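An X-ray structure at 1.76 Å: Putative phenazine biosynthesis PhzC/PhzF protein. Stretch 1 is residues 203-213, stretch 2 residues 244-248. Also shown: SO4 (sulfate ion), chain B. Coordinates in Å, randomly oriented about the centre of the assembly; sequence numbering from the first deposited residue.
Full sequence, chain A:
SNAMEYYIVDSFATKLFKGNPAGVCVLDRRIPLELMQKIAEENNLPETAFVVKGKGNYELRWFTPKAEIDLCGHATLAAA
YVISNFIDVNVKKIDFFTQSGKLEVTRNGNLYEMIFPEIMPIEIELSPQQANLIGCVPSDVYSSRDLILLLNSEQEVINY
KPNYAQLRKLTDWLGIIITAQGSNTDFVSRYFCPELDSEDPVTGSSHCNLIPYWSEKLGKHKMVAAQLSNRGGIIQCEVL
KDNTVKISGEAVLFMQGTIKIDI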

# COMPACT_ATOMS: atom_id res chain seq x y z
N THR A 203 -10.28 -7.57 -13.10
CA THR A 203 -11.67 -7.45 -12.66
C THR A 203 -12.49 -8.64 -13.15
O THR A 203 -12.66 -8.82 -14.35
CB THR A 203 -12.27 -6.13 -13.22
OG1 THR A 203 -11.34 -5.05 -13.06
CG2 THR A 203 -13.64 -5.77 -12.57
N GLY A 204 -12.99 -9.44 -12.22
CA GLY A 204 -13.83 -10.57 -12.61
C GLY A 204 -15.22 -10.16 -13.08
O GLY A 204 -15.68 -10.62 -14.12
N SER A 205 -15.88 -9.26 -12.34
CA SER A 205 -17.30 -8.89 -12.58
C SER A 205 -17.56 -8.15 -13.91
O SER A 205 -18.66 -8.27 -14.45
CB SER A 205 -17.87 -8.09 -11.42
OG SER A 205 -17.14 -6.91 -11.16
N SER A 206 -16.57 -7.42 -14.46
CA SER A 206 -16.71 -6.80 -15.79
C SER A 206 -16.95 -7.90 -16.86
O SER A 206 -17.62 -7.66 -17.87
CB SER A 206 -15.45 -6.03 -16.13
OG SER A 206 -14.32 -6.90 -16.09
N HIS A 207 -16.43 -9.13 -16.60
CA HIS A 207 -16.57 -10.24 -17.55
C HIS A 207 -18.03 -10.76 -17.59
O HIS A 207 -18.39 -11.43 -18.56
CB HIS A 207 -15.51 -11.32 -17.31
CG HIS A 207 -14.14 -10.81 -17.66
ND1 HIS A 207 -13.43 -10.01 -16.80
CD2 HIS A 207 -13.47 -10.87 -18.85
CE1 HIS A 207 -12.34 -9.65 -17.45
NE2 HIS A 207 -12.30 -10.17 -18.68
N CYS A 208 -18.90 -10.35 -16.63
CA CYS A 208 -20.35 -10.62 -16.72
C CYS A 208 -20.93 -9.99 -17.98
O CYS A 208 -21.87 -10.53 -18.55
CB CYS A 208 -21.07 -10.10 -15.48
SG CYS A 208 -20.63 -10.99 -13.98
N ASN A 209 -20.40 -8.82 -18.38
CA ASN A 209 -20.81 -8.11 -19.59
C ASN A 209 -19.93 -8.47 -20.77
O ASN A 209 -20.44 -8.59 -21.88
CB ASN A 209 -20.71 -6.59 -19.41
CG ASN A 209 -21.38 -5.99 -18.20
OD1 ASN A 209 -20.81 -5.11 -17.57
ND2 ASN A 209 -22.62 -6.36 -17.90
N LEU A 210 -18.60 -8.52 -20.57
CA LEU A 210 -17.67 -8.71 -21.67
C LEU A 210 -17.82 -10.06 -22.33
O LEU A 210 -17.73 -10.13 -23.56
CB LEU A 210 -16.20 -8.48 -21.22
CG LEU A 210 -15.85 -7.04 -20.79
CD1 LEU A 210 -14.45 -6.99 -20.17
CD2 LEU A 210 -15.97 -6.03 -21.99
N ILE A 211 -18.09 -11.11 -21.54
CA ILE A 211 -18.24 -12.48 -22.07
C ILE A 211 -19.45 -12.55 -23.04
O ILE A 211 -19.21 -12.91 -24.19
CB ILE A 211 -18.28 -13.56 -20.98
CG1 ILE A 211 -16.89 -13.66 -20.26
CG2 ILE A 211 -18.73 -14.91 -21.57
CD1 ILE A 211 -16.92 -14.53 -18.98
N PRO A 212 -20.73 -12.22 -22.66
CA PRO A 212 -21.82 -12.31 -23.65
C PRO A 212 -21.57 -11.39 -24.84
O PRO A 212 -21.87 -11.78 -25.97
CB PRO A 212 -23.08 -11.87 -22.87
CG PRO A 212 -22.55 -11.11 -21.67
CD PRO A 212 -21.24 -11.79 -21.34
N TYR A 213 -21.01 -10.21 -24.60
CA TYR A 213 -20.74 -9.31 -25.72
C TYR A 213 -19.74 -9.84 -26.74
O TYR A 213 -20.02 -9.83 -27.93
CB TYR A 213 -20.28 -7.93 -25.23
CG TYR A 213 -19.86 -7.07 -26.39
CD1 TYR A 213 -20.80 -6.40 -27.15
CD2 TYR A 213 -18.54 -6.99 -26.77
CE1 TYR A 213 -20.42 -5.64 -28.24
CE2 TYR A 213 -18.15 -6.24 -27.85
CZ TYR A 213 -19.09 -5.56 -28.59
OH TYR A 213 -18.68 -4.82 -29.67
N THR A 244 -25.59 -17.97 -17.37
CA THR A 244 -24.47 -17.75 -16.45
C THR A 244 -23.20 -17.82 -17.25
O THR A 244 -23.20 -18.29 -18.39
CB THR A 244 -24.43 -18.72 -15.25
OG1 THR A 244 -24.22 -20.06 -15.69
CG2 THR A 244 -25.67 -18.61 -14.33
N VAL A 245 -22.11 -17.34 -16.65
CA VAL A 245 -20.79 -17.38 -17.24
C VAL A 245 -19.81 -17.94 -16.22
O VAL A 245 -20.00 -17.76 -15.01
CB VAL A 245 -20.31 -15.99 -17.80
CG1 VAL A 245 -21.21 -15.48 -18.94
CG2 VAL A 245 -20.20 -14.95 -16.69
N LYS A 246 -18.75 -18.60 -16.70
CA LYS A 246 -17.70 -19.08 -15.82
C LYS A 246 -16.47 -18.20 -16.04
O LYS A 246 -16.07 -17.95 -17.19
CB LYS A 246 -17.38 -20.57 -16.09
CG LYS A 246 -16.44 -21.16 -15.03
CD LYS A 246 -15.90 -22.54 -15.44
CE LYS A 246 -16.88 -23.67 -15.29
NZ LYS A 246 -16.27 -24.97 -15.67
N ILE A 247 -15.92 -17.69 -14.94
CA ILE A 247 -14.72 -16.86 -14.90
C ILE A 247 -13.69 -17.65 -14.10
O ILE A 247 -13.98 -18.06 -12.97
CB ILE A 247 -15.08 -15.47 -14.31
CG1 ILE A 247 -15.76 -14.65 -15.45
CG2 ILE A 247 -13.86 -14.70 -13.74
CD1 ILE A 247 -17.00 -13.95 -15.06
N SER A 248 -12.51 -17.91 -14.70
CA SER A 248 -11.48 -18.70 -14.02
C SER A 248 -10.14 -18.03 -14.08
O SER A 248 -9.82 -17.34 -15.06
CB SER A 248 -11.36 -20.10 -14.63
OG SER A 248 -12.61 -20.76 -14.74
S SO4 B . -14.67 -8.96 -9.13
O1 SO4 B . -14.84 -8.40 -7.80
O2 SO4 B . -15.60 -10.08 -9.37
O3 SO4 B . -14.94 -7.91 -10.06
O4 SO4 B . -13.31 -9.47 -9.26

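A helix can pack against a strand through apolar contacts without a hydrogen bond between them, and this contact is a compact example: 264 Å² is buried in all. Alternation in the strand supplies one side of the fit. Val245 and Ile247 point toward stretch 1, whereas Lys246 between them points away, its amine satisfied elsewhere in the structure. Ile211 is the most covered residue on the facing stretch, with Cys208, Gly204 and His207 adding to the surface. With chi1 m and chi2 t, Ile211 places CG2 3.7 Å from Val245 CG1 and CD1 3.7 Å from Ile247 CG1; CD1 also lies 4.0 Å from Val245 CG2. Beta-branched residues suit such a site, since they offer methyl groups close to the backbone. Ile247 has chi1 m but chi2 at 133°, between wells; in this conformation its CD1 sits 3.7 Å from Gly204 O and 3.8 Å from His207 CB.

His207 shows how a polar residue can share an apolar contact. Its CA-to-CB bond points toward the strand, but the end of the side chain leads away, and ND1 donates to Thr203 O at 2.8 Å. Gly204 leaves space where a side chain would be crowded: an ideal CB would lie 3.0 Å from sulfate O2. Its N instead donates to sulfate O4 at 3.0 Å.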